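PDB 4CZW: PAN2-PAN3 deadenylation complex catalytic subunit pan2 from Neurospora crassa, which probably shortens the poly(A) tails of mRNA, as the exonuclease-bearing catalytic subunit of the PAN2-PAN3 deadenylation complex. Local coordinates for residues I225-V230 with V390-K395; G293-V296 with V301-Y304; V322-G327 with A396-F401. All blocks are in the same frame, centred on the assembly; numbering follows the deposited sequence.

All three contacts reach one mixed beta-sheet of the pseudo-UCH domain, the ubiquitin-protease-like part that is predicted to lack protease activity. Contact 1 sets helix 227-235 against strand 385-394. Contact 2 is the hairpin of strands 291-297 and 300-305, and its centre lies about 10 Å from that of contact 1. Contact 3 joins strand 321-334 to the loop that follows strand 385-394, its centre about 13 Å from that of contact 1 and about 17 Å from that of contact 2. Strand 321-334 lies between strands 291-297 and 385-394. All three contacts lie away from the zinc sites and the predicted nuclease metal site.

Contact 1. Residues I225-V230 with V390-K395; sequences ITFSQV and VMFQVK
Different first torsions bring Phe227 and Phe392 together. In Phe227, CG stands anti to the backbone N (chi1 174°) and the ring reaches from the first turn of the helix toward the strand. In Phe392, CG lies beside the backbone N (chi1 -76°), and its ring comes from the opposite direction. The two rings touch rim to rim. Neither lies over the face of the other, and their planes are inclined at 34°. The centroids are 5.9 Å apart. Phe227 CZ is 3.8 Å from Phe392 CE2, and the neighbouring Phe227 CE2 lies 4.0 Å from Phe392 CZ. The contact is apolar and buried, and no hydrogen bond crosses it.

A capping box closes the start of the helix. Thr226 is the N-cap residue, and its OG1 accepts a weak bond from Gln229 N at 3.3 Å. In return Thr226 N donates to Gln229 OE1 at 3.1 Å, from above the carbonyl plane of the side-chain amide. Phe227 is the residue after this cap.

Around the ring pair, Phe227 also packs on Leu269 and Pro289, and Phe392 on Leu267 and Leu325. Helix 227-235 thus lies against the sheet where strand 385-394 runs between strands 266-270 and 321-334.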
ATOM      1  N   ILE A 225     -22.863 -20.856  19.307  1.00 70.96           N
ATOM      2  CA  ILE A 225     -22.256 -19.539  19.436  1.00 62.27           C
ATOM      3  C   ILE A 225     -22.018 -18.950  18.050  1.00 60.42           C
ATOM      4  O   ILE A 225     -21.312 -19.540  17.233  1.00 65.64           O
ATOM      5  CB  ILE A 225     -20.925 -19.598  20.207  1.00 61.00           C
ATOM      6  CG1 ILE A 225     -21.045 -20.534  21.411  1.00 64.79           C
ATOM      7  CG2 ILE A 225     -20.494 -18.204  20.636  1.00 53.86           C
ATOM      8  CD1 ILE A 225     -19.743 -20.741  22.155  1.00 61.05           C
ATOM      9  N   THR A 226     -22.610 -17.790  17.785  1.00 54.45           N
ATOM     10  CA  THR A 226     -22.520 -17.180  16.462  1.00 50.50           C
ATOM     11  C   THR A 226     -21.490 -16.056  16.416  1.00 52.77           C
ATOM     12  O   THR A 226     -21.050 -15.558  17.453  1.00 51.87           O
ATOM     13  CB  THR A 226     -23.882 -16.624  16.008  1.00 48.83           C
ATOM     14  OG1 THR A 226     -24.269 -15.538  16.860  1.00 52.60           O
ATOM     15  CG2 THR A 226     -24.945 -17.709  16.063  1.00 53.63           C
ATOM     16  N   PHE A 227     -21.110 -15.665  15.203  1.00 46.92           N
ATOM     17  CA  PHE A 227     -20.154 -14.583  15.000  1.00 46.83           C
ATOM     18  C   PHE A 227     -20.743 -13.245  15.430  1.00 51.20           C
ATOM     19  O   PHE A 227     -20.029 -12.368  15.917  1.00 48.65           O
ATOM     20  CB  PHE A 227     -19.717 -14.524  13.532  1.00 43.39           C
ATOM     21  CG  PHE A 227     -18.842 -13.345  13.205  1.00 40.15           C
ATOM     22  CD1 PHE A 227     -17.492 -13.360  13.515  1.00 38.71           C
ATOM     23  CD2 PHE A 227     -19.369 -12.225  12.580  1.00 38.22           C
ATOM     24  CE1 PHE A 227     -16.686 -12.279  13.214  1.00 40.63           C
ATOM     25  CE2 PHE A 227     -18.567 -11.141  12.278  1.00 38.50           C
ATOM     26  CZ  PHE A 227     -17.224 -11.168  12.594  1.00 42.33           C
ATOM     27  N   SER A 228     -22.051 -13.096  15.242  1.00 45.54           N
ATOM     28  CA  SER A 228     -22.752 -11.876  15.624  1.00 52.37           C
ATOM     29  C   SER A 228     -22.676 -11.652  17.131  1.00 58.20           C
ATOM     30  O   SER A 228     -22.549 -10.518  17.595  1.00 49.54           O
ATOM     31  CB  SER A 228     -24.213 -11.934  15.171  1.00 55.97           C
ATOM     32  OG  SER A 228     -24.306 -12.046  13.762  1.00 57.45           O
ATOM     33  N   GLN A 229     -22.749 -12.742  17.888  1.00 49.21           N
ATOM     34  CA  GLN A 229     -22.660 -12.679  19.342  1.00 44.95           C
ATOM     35  C   GLN A 229     -21.242 -12.348  19.797  1.00 47.10           C
ATOM     36  O   GLN A 229     -21.047 -11.608  20.762  1.00 46.46           O
ATOM     37  CB  GLN A 229     -23.116 -14.001  19.961  1.00 46.52           C
ATOM     38  CG  GLN A 229     -24.597 -14.293  19.781  1.00 56.54           C
ATOM     39  CD  GLN A 229     -24.955 -15.723  20.135  1.00 69.00           C
ATOM     40  OE1 GLN A 229     -24.081 -16.582  20.256  1.00 64.56           O
ATOM     41  NE2 GLN A 229     -26.246 -15.986  20.303  1.00 77.48           N
ATOM     42  N   VAL A 230     -20.257 -12.903  19.099  1.00 46.41           N
ATOM     43  CA  VAL A 230     -18.854 -12.657  19.416  1.00 48.87           C
ATOM     44  C   VAL A 230     -18.481 -11.209  19.104  1.00 49.53           C
ATOM     45  O   VAL A 230     -17.746 -10.568  19.857  1.00 44.37           O
ATOM     46  CB  VAL A 230     -17.928 -13.621  18.642  1.00 48.46           C
ATOM     47  CG1 VAL A 230     -16.469 -13.244  18.836  1.00 45.06           C
ATOM     48  CG2 VAL A 230     -18.172 -15.055  19.088  1.00 39.59           C
ATOM     49  N   VAL A 390     -10.123  -9.488  10.491  1.00 39.74           N
ATOM     50  CA  VAL A 390     -11.302  -9.557   9.636  1.00 37.28           C
ATOM     51  C   VAL A 390     -11.779  -8.151   9.285  1.00 38.02           C
ATOM     52  O   VAL A 390     -11.933  -7.305  10.166  1.00 44.19           O
ATOM     53  CB  VAL A 390     -12.441 -10.341  10.314  1.00 37.72           C
ATOM     54  CG1 VAL A 390     -13.672 -10.366   9.427  1.00 37.92           C
ATOM     55  CG2 VAL A 390     -11.987 -11.755  10.636  1.00 37.78           C
HETATM   56  N   MSE A 391     -12.014  -7.904   7.999  1.00 38.92           N
HETATM   57  CA  MSE A 391     -12.345  -6.562   7.533  1.00 43.65           C
HETATM   58  C   MSE A 391     -13.758  -6.454   6.967  1.00 44.17           C
HETATM   59  O   MSE A 391     -14.100  -7.112   5.985  1.00 44.62           O
HETATM   60  CB  MSE A 391     -11.340  -6.115   6.470  1.00 37.81           C
HETATM   61  CG  MSE A 391     -11.468  -4.657   6.061  1.00 45.09           C
HETATM   62 SE   MSE A 391     -10.767  -3.430   7.406  1.00 55.37          SE
HETATM   63  CE  MSE A 391      -8.885  -3.942   7.337  1.00 44.92           C
ATOM     64  N   PHE A 392     -14.572  -5.611   7.596  1.00 46.20           N
ATOM     65  CA  PHE A 392     -15.901  -5.295   7.089  1.00 42.29           C
ATOM     66  C   PHE A 392     -15.981  -3.828   6.685  1.00 42.76           C
ATOM     67  O   PHE A 392     -15.291  -2.981   7.251  1.00 48.00           O
ATOM     68  CB  PHE A 392     -16.976  -5.594   8.138  1.00 41.96           C
ATOM     69  CG  PHE A 392     -17.292  -7.053   8.296  1.00 33.58           C
ATOM     70  CD1 PHE A 392     -18.238  -7.663   7.488  1.00 44.29           C
ATOM     71  CD2 PHE A 392     -16.658  -7.809   9.266  1.00 34.81           C
ATOM     72  CE1 PHE A 392     -18.536  -9.004   7.637  1.00 43.12           C
ATOM     73  CE2 PHE A 392     -16.954  -9.152   9.421  1.00 33.16           C
ATOM     74  CZ  PHE A 392     -17.891  -9.749   8.604  1.00 33.63           C
ATOM     75  N   GLN A 393     -16.823  -3.534   5.700  1.00 38.68           N
ATOM     76  CA  GLN A 393     -17.157  -2.154   5.376  1.00 39.64           C
ATOM     77  C   GLN A 393     -18.643  -2.077   5.059  1.00 43.03           C
ATOM     78  O   GLN A 393     -19.266  -3.088   4.735  1.00 44.76           O
ATOM     79  CB  GLN A 393     -16.325  -1.634   4.200  1.00 39.07           C
ATOM     80  CG  GLN A 393     -16.890  -1.966   2.828  1.00 42.51           C
ATOM     81  CD  GLN A 393     -16.382  -1.027   1.749  1.00 46.49           C
ATOM     82  OE1 GLN A 393     -15.477  -0.226   1.984  1.00 50.64           O
ATOM     83  NE2 GLN A 393     -16.969  -1.118   0.562  1.00 47.89           N
ATOM     84  N   VAL A 394     -19.212  -0.880   5.167  1.00 46.47           N
ATOM     85  CA  VAL A 394     -20.632  -0.691   4.896  1.00 46.46           C
ATOM     86  C   VAL A 394     -20.951  -1.062   3.448  1.00 49.04           C
ATOM     87  O   VAL A 394     -20.233  -0.679   2.525  1.00 52.97           O
ATOM     88  CB  VAL A 394     -21.077   0.758   5.188  1.00 49.26           C
ATOM     89  CG1 VAL A 394     -21.087   1.009   6.687  1.00 47.36           C
ATOM     90  CG2 VAL A 394     -20.169   1.757   4.492  1.00 46.71           C
ATOM     91  N   LYS A 395     -22.023  -1.826   3.265  1.00 46.60           N
ATOM     92  CA  LYS A 395     -22.387  -2.354   1.953  1.00 48.33           C
ATOM     93  C   LYS A 395     -22.717  -1.240   0.964  1.00 52.88           C
ATOM     94  O   LYS A 395     -22.569  -1.407  -0.247  1.00 54.76           O
ATOM     95  CB  LYS A 395     -23.572  -3.315   2.078  1.00 43.57           C
ATOM     96  CG  LYS A 395     -23.917  -4.055   0.794  1.00 38.86           C
ATOM     97  CD  LYS A 395     -25.056  -5.037   1.008  1.00 49.59           C
ATOM     98  CE  LYS A 395     -25.374  -5.798  -0.268  1.00 42.38           C
ATOM     99  NZ  LYS A 395     -26.453  -6.803  -0.059  1.00 48.06           N
TER

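Contact 2. Residues G293-V296 with V301-Y304; sequences GIIV and VYCY
Ile295 and Tyr302 form a hydrogen-bonded antiparallel pair, and their backbones bond twice. Ile295 N donates to Tyr302 O at 2.6 Å, and Tyr302 N donates to Ile295 O at 2.7 Å. Gly293 and Tyr304 make the next hydrogen-bonded pair. Gly293 N donates to Tyr304 O at 3.0 Å, and Tyr304 N returns a bond of 2.8 Å to Gly293 O. Between these pairs Ile294 faces Cys303 as a non-hydrogen-bonded pair. Val296 and Val301 form another such pair. The two strands run antiparallel, with the axes of these short segments at 162°.

The side chains divide between two faces. On the face that holds Ile295, Tyr302 and Tyr304, Ile295 crosses the edge of the Tyr304 ring at a slant, with Ile295 CD1 3.5 Å from Tyr304 CE2. CG1 of Ile295 lies beside its backbone N (chi1 -49°) and meets the same ring edge, in the ring plane. On the other face Ile294 CG2 touches Val301 CG1 at 3.6 Å, and Ile294 CG1 approaches Cys303 SG at 4.2 Å. Val296 CG2 meets Val301 CG2 at 4.1 Å.

Outer groups hold both faces. The Tyr304 ring stacks with His312. The Tyr302 ring makes a cation-pi contact with Lys232, whose NZ also bonds to Val301 O. Leu231 packs on Ile294 and Cys303, and Leu235 on Val301. This beta hairpin therefore has helix 227-235 against its Ile294 face, while strand 321-334 pairs with strand 291-297 and joins the hairpin to the larger sheet.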
ATOM      1  N   GLY A 293     -25.455  -7.270   9.882  1.00 57.44           N
ATOM      2  CA  GLY A 293     -26.194  -6.048  10.135  1.00 53.92           C
ATOM      3  C   GLY A 293     -26.078  -5.661  11.595  1.00 51.50           C
ATOM      4  O   GLY A 293     -26.281  -6.494  12.477  1.00 58.82           O
ATOM      5  N   ILE A 294     -25.747  -4.400  11.855  1.00 47.30           N
ATOM      6  CA  ILE A 294     -25.521  -3.945  13.222  1.00 53.24           C
ATOM      7  C   ILE A 294     -26.485  -2.833  13.639  1.00 63.75           C
ATOM      8  O   ILE A 294     -26.681  -1.857  12.912  1.00 60.01           O
ATOM      9  CB  ILE A 294     -24.071  -3.456  13.412  1.00 50.97           C
ATOM     10  CG1 ILE A 294     -23.082  -4.560  13.030  1.00 60.53           C
ATOM     11  CG2 ILE A 294     -23.840  -3.016  14.848  1.00 52.09           C
ATOM     12  CD1 ILE A 294     -21.628  -4.176  13.208  1.00 50.26           C
ATOM     13  N   ILE A 295     -27.085  -2.996  14.816  1.00 67.80           N
ATOM     14  CA  ILE A 295     -28.001  -2.006  15.373  1.00 68.65           C
ATOM     15  C   ILE A 295     -27.401  -1.318  16.597  1.00 64.49           C
ATOM     16  O   ILE A 295     -27.025  -1.981  17.561  1.00 68.51           O
ATOM     17  CB  ILE A 295     -29.352  -2.637  15.783  1.00 74.83           C
ATOM     18  CG1 ILE A 295     -29.917  -3.512  14.663  1.00 74.53           C
ATOM     19  CG2 ILE A 295     -30.347  -1.554  16.163  1.00 77.46           C
ATOM     20  CD1 ILE A 295     -31.407  -3.766  14.789  1.00 73.07           C
ATOM     21  N   VAL A 296     -27.312   0.008  16.559  1.00 62.57           N
ATOM     22  CA  VAL A 296     -26.873   0.768  17.726  1.00 64.38           C
ATOM     23  C   VAL A 296     -28.063   1.458  18.387  1.00 68.65           C
ATOM     24  O   VAL A 296     -28.623   2.408  17.838  1.00 67.46           O
ATOM     25  CB  VAL A 296     -25.812   1.826  17.364  1.00 66.96           C
ATOM     26  CG1 VAL A 296     -25.454   2.653  18.592  1.00 65.13           C
ATOM     27  CG2 VAL A 296     -24.573   1.161  16.785  1.00 59.48           C
ATOM     28  N   VAL A 301     -25.201  -2.531  21.259  1.00 66.90           N
ATOM     29  CA  VAL A 301     -24.979  -2.958  19.884  1.00 60.88           C
ATOM     30  C   VAL A 301     -25.598  -4.329  19.632  1.00 60.26           C
ATOM     31  O   VAL A 301     -25.394  -5.262  20.406  1.00 69.16           O
ATOM     32  CB  VAL A 301     -23.474  -3.000  19.545  1.00 60.99           C
ATOM     33  CG1 VAL A 301     -23.220  -3.860  18.319  1.00 58.12           C
ATOM     34  CG2 VAL A 301     -22.939  -1.593  19.337  1.00 66.71           C
ATOM     35  N   TYR A 302     -26.362  -4.440  18.549  1.00 58.19           N
ATOM     36  CA  TYR A 302     -27.002  -5.699  18.189  1.00 60.32           C
ATOM     37  C   TYR A 302     -26.616  -6.116  16.774  1.00 62.86           C
ATOM     38  O   TYR A 302     -26.840  -5.377  15.817  1.00 58.79           O
ATOM     39  CB  TYR A 302     -28.522  -5.578  18.315  1.00 60.28           C
ATOM     40  CG  TYR A 302     -28.974  -5.038  19.652  1.00 69.36           C
ATOM     41  CD1 TYR A 302     -29.158  -5.885  20.737  1.00 78.22           C
ATOM     42  CD2 TYR A 302     -29.210  -3.681  19.833  1.00 72.22           C
ATOM     43  CE1 TYR A 302     -29.569  -5.396  21.963  1.00 74.56           C
ATOM     44  CE2 TYR A 302     -29.620  -3.183  21.054  1.00 76.36           C
ATOM     45  CZ  TYR A 302     -29.797  -4.045  22.116  1.00 75.88           C
ATOM     46  OH  TYR A 302     -30.207  -3.554  23.335  1.00 79.41           O
ATOM     47  N   CYS A 303     -26.036  -7.306  16.647  1.00 58.78           N
ATOM     48  CA  CYS A 303     -25.570  -7.793  15.354  1.00 59.73           C
ATOM     49  C   CYS A 303     -26.377  -8.998  14.879  1.00 58.28           C
ATOM     50  O   CYS A 303     -26.742  -9.865  15.673  1.00 63.66           O
ATOM     51  CB  CYS A 303     -24.085  -8.151  15.427  1.00 67.73           C
ATOM     52  SG  CYS A 303     -23.354  -8.628  13.844  1.00 81.30           S
ATOM     53  N   TYR A 304     -26.650  -9.048  13.579  1.00 57.28           N
ATOM     54  CA  TYR A 304     -27.428 -10.141  13.003  1.00 60.81           C
ATOM     55  C   TYR A 304     -26.771 -10.688  11.738  1.00 59.94           C
ATOM     56  O   TYR A 304     -26.048  -9.975  11.043  1.00 58.30           O
ATOM     57  CB  TYR A 304     -28.853  -9.679  12.696  1.00 65.61           C
ATOM     58  CG  TYR A 304     -29.553  -9.045  13.876  1.00 67.56           C
ATOM     59  CD1 TYR A 304     -30.149  -9.826  14.857  1.00 72.33           C
ATOM     60  CD2 TYR A 304     -29.617  -7.664  14.008  1.00 66.96           C
ATOM     61  CE1 TYR A 304     -30.789  -9.250  15.939  1.00 71.75           C
ATOM     62  CE2 TYR A 304     -30.255  -7.080  15.085  1.00 69.86           C
ATOM     63  CZ  TYR A 304     -30.839  -7.876  16.046  1.00 69.01           C
ATOM     64  OH  TYR A 304     -31.475  -7.297  17.120  1.00 68.98           O
TER

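Contact 3. Residues V322-G327 with A396-F401; sequences VYSLVG and AANHRF
Asn398 ND2 donates to Ser324 OG at 2.9 Å, the one direct hydrogen bond between the two segments. The bond is somewhat bent, with an angle of 146° at the hydrogen. The serine oxygen lies close to the plane of the Asn398 amide, 12° out of it. Ser324 OG sits beside its own backbone N (chi1 -65°), on the side chain that points from the strand toward the loop. The other end of the amide is held too: Asn398 OD1 accepts from Gln393 NE2. With both ends bonded, the rotation of the buried amide is fixed.

The loop follows directly on strand 385-394, which pairs with strands 266-270 and 321-334 in the sheet of this ubiquitin-protease-like domain. It begins with a short 3-10 segment and then makes a type II beta turn from Ala397 to Arg400. The bond closing this turn is weak, with Arg400 N 3.4 Å from Ala397 O. Away from the serine bond, a water donates to Val322 O at 3.1 Å and accepts a weak bond from Ala396 N. Ala396, Ala397 and Arg400 pack on helix 158-163.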
ATOM      1  N   VAL A 322     -25.937  -2.493   7.138  1.00 52.76           N
ATOM      2  CA  VAL A 322     -25.429  -3.736   6.574  1.00 53.95           C
ATOM      3  C   VAL A 322     -23.956  -3.615   6.190  1.00 52.04           C
ATOM      4  O   VAL A 322     -23.570  -2.725   5.432  1.00 52.74           O
ATOM      5  CB  VAL A 322     -26.245  -4.155   5.339  1.00 49.69           C
ATOM      6  CG1 VAL A 322     -25.642  -5.392   4.685  1.00 45.93           C
ATOM      7  CG2 VAL A 322     -27.698  -4.404   5.725  1.00 49.48           C
ATOM      8  N   TYR A 323     -23.138  -4.514   6.726  1.00 53.69           N
ATOM      9  CA  TYR A 323     -21.712  -4.534   6.423  1.00 53.15           C
ATOM     10  C   TYR A 323     -21.366  -5.710   5.516  1.00 48.90           C
ATOM     11  O   TYR A 323     -21.922  -6.799   5.658  1.00 50.95           O
ATOM     12  CB  TYR A 323     -20.887  -4.601   7.711  1.00 46.21           C
ATOM     13  CG  TYR A 323     -20.801  -3.289   8.460  1.00 50.71           C
ATOM     14  CD1 TYR A 323     -21.849  -2.850   9.258  1.00 50.61           C
ATOM     15  CD2 TYR A 323     -19.666  -2.492   8.373  1.00 52.66           C
ATOM     16  CE1 TYR A 323     -21.773  -1.653   9.945  1.00 49.70           C
ATOM     17  CE2 TYR A 323     -19.580  -1.293   9.056  1.00 50.58           C
ATOM     18  CZ  TYR A 323     -20.636  -0.879   9.840  1.00 51.70           C
ATOM     19  OH  TYR A 323     -20.553   0.314  10.520  1.00 59.24           O
ATOM     20  N   SER A 324     -20.452  -5.482   4.580  1.00 47.59           N
ATOM     21  CA  SER A 324     -19.995  -6.539   3.689  1.00 41.62           C
ATOM     22  C   SER A 324     -18.581  -6.971   4.054  1.00 45.22           C
ATOM     23  O   SER A 324     -17.736  -6.143   4.390  1.00 48.46           O
ATOM     24  CB  SER A 324     -20.047  -6.079   2.230  1.00 45.61           C
ATOM     25  OG  SER A 324     -21.382  -5.842   1.819  1.00 60.98           O
ATOM     26  N   LEU A 325     -18.334  -8.275   3.999  1.00 39.87           N
ATOM     27  CA  LEU A 325     -17.010  -8.809   4.285  1.00 38.84           C
ATOM     28  C   LEU A 325     -16.072  -8.576   3.107  1.00 44.36           C
ATOM     29  O   LEU A 325     -16.296  -9.093   2.012  1.00 43.11           O
ATOM     30  CB  LEU A 325     -17.090 -10.301   4.609  1.00 43.60           C
ATOM     31  CG  LEU A 325     -15.759 -11.016   4.842  1.00 40.90           C
ATOM     32  CD1 LEU A 325     -15.030 -10.421   6.036  1.00 39.99           C
ATOM     33  CD2 LEU A 325     -15.982 -12.506   5.032  1.00 34.52           C
ATOM     34  N   VAL A 326     -15.025  -7.791   3.337  1.00 43.45           N
ATOM     35  CA  VAL A 326     -14.054  -7.493   2.292  1.00 40.57           C
ATOM     36  C   VAL A 326     -13.035  -8.617   2.154  1.00 43.63           C
ATOM     37  O   VAL A 326     -12.839  -9.157   1.065  1.00 52.25           O
ATOM     38  CB  VAL A 326     -13.311  -6.173   2.570  1.00 39.18           C
ATOM     39  CG1 VAL A 326     -12.217  -5.955   1.539  1.00 41.84           C
ATOM     40  CG2 VAL A 326     -14.287  -5.007   2.572  1.00 38.73           C
ATOM     41  N   GLY A 327     -12.390  -8.968   3.260  1.00 45.44           N
ATOM     42  CA  GLY A 327     -11.379 -10.009   3.245  1.00 43.08           C
ATOM     43  C   GLY A 327     -10.918 -10.426   4.627  1.00 41.53           C
ATOM     44  O   GLY A 327     -11.480  -9.999   5.637  1.00 45.27           O
ATOM     45  N   ALA A 396     -23.155  -0.099   1.487  1.00 51.35           N
ATOM     46  CA  ALA A 396     -23.483   1.049   0.651  1.00 54.00           C
ATOM     47  C   ALA A 396     -22.237   1.625  -0.018  1.00 56.86           C
ATOM     48  O   ALA A 396     -22.333   2.352  -1.007  1.00 63.22           O
ATOM     49  CB  ALA A 396     -24.184   2.119   1.475  1.00 47.54           C
ATOM     50  N   ALA A 397     -21.070   1.295   0.525  1.00 54.00           N
ATOM     51  CA  ALA A 397     -19.807   1.802  -0.002  1.00 55.60           C
ATOM     52  C   ALA A 397     -19.208   0.867  -1.048  1.00 52.86           C
ATOM     53  O   ALA A 397     -18.184   1.181  -1.654  1.00 51.90           O
ATOM     54  CB  ALA A 397     -18.819   2.026   1.130  1.00 56.37           C
ATOM     55  N   ASN A 398     -19.843  -0.283  -1.255  1.00 48.35           N
ATOM     56  CA  ASN A 398     -19.379  -1.231  -2.262  1.00 50.16           C
ATOM     57  C   ASN A 398     -19.492  -0.658  -3.670  1.00 57.44           C
ATOM     58  O   ASN A 398     -20.415   0.103  -3.965  1.00 58.21           O
ATOM     59  CB  ASN A 398     -20.161  -2.543  -2.170  1.00 52.69           C
ATOM     60  CG  ASN A 398     -19.835  -3.331  -0.918  1.00 57.21           C
ATOM     61  OD1 ASN A 398     -18.808  -3.105  -0.278  1.00 50.63           O
ATOM     62  ND2 ASN A 398     -20.704  -4.272  -0.569  1.00 54.94           N
ATOM     63  N   HIS A 399     -18.539  -1.024  -4.524  1.00 56.91           N
ATOM     64  CA  HIS A 399     -18.517  -0.611  -5.928  1.00 54.97           C
ATOM     65  C   HIS A 399     -18.483   0.909  -6.088  1.00 54.00           C
ATOM     66  O   HIS A 399     -18.896   1.441  -7.119  1.00 54.00           O
ATOM     67  CB  HIS A 399     -19.725  -1.188  -6.672  1.00 53.15           C
ATOM     68  CG  HIS A 399     -20.097  -2.571  -6.236  1.00 57.56           C
ATOM     69  ND1 HIS A 399     -19.339  -3.679  -6.548  1.00 64.19           N
ATOM     70  CD2 HIS A 399     -21.145  -3.025  -5.508  1.00 56.53           C
ATOM     71  CE1 HIS A 399     -19.905  -4.756  -6.031  1.00 62.18           C
ATOM     72  NE2 HIS A 399     -21.002  -4.386  -5.396  1.00 57.26           N
ATOM     73  N   ARG A 400     -17.985   1.600  -5.068  1.00 55.01           N
ATOM     74  CA  ARG A 400     -17.894   3.056  -5.096  1.00 57.38           C
ATOM     75  C   ARG A 400     -16.448   3.519  -5.241  1.00 57.83           C
ATOM     76  O   ARG A 400     -15.530   2.893  -4.709  1.00 52.86           O
ATOM     77  CB  ARG A 400     -18.509   3.655  -3.829  1.00 59.58           C
ATOM     78  CG  ARG A 400     -20.015   3.478  -3.716  1.00 64.35           C
ATOM     79  CD  ARG A 400     -20.751   4.334  -4.732  1.00 74.99           C
ATOM     80  NE  ARG A 400     -20.359   5.738  -4.645  1.00 99.04           N
ATOM     81  CZ  ARG A 400     -20.888   6.611  -3.794  1.00 95.76           C
ATOM     82  NH1 ARG A 400     -21.834   6.227  -2.948  1.00 83.41           N
ATOM     83  NH2 ARG A 400     -20.469   7.870  -3.787  1.00 77.50           N
ATOM     84  N   PHE A 401     -16.252   4.618  -5.961  1.00 58.92           N
ATOM     85  CA  PHE A 401     -14.923   5.191  -6.145  1.00 54.25           C
ATOM     86  C   PHE A 401     -15.017   6.663  -6.537  1.00 52.21           C
ATOM     87  O   PHE A 401     -16.073   7.138  -6.954  1.00 54.12           O
ATOM     88  CB  PHE A 401     -14.136   4.410  -7.203  1.00 55.39           C
ATOM     89  CG  PHE A 401     -14.696   4.532  -8.592  1.00 58.66           C
ATOM     90  CD1 PHE A 401     -15.747   3.729  -9.003  1.00 58.75           C
ATOM     91  CD2 PHE A 401     -14.163   5.442  -9.491  1.00 64.63           C
ATOM     92  CE1 PHE A 401     -16.262   3.837 -10.282  1.00 61.64           C
ATOM     93  CE2 PHE A 401     -14.672   5.554 -10.770  1.00 69.37           C
ATOM     94  CZ  PHE A 401     -15.723   4.751 -11.165  1.00 64.54           C
TER
HETATM   95  O   HOH W   1     -24.638   0.014   4.587  1.00 50.25           O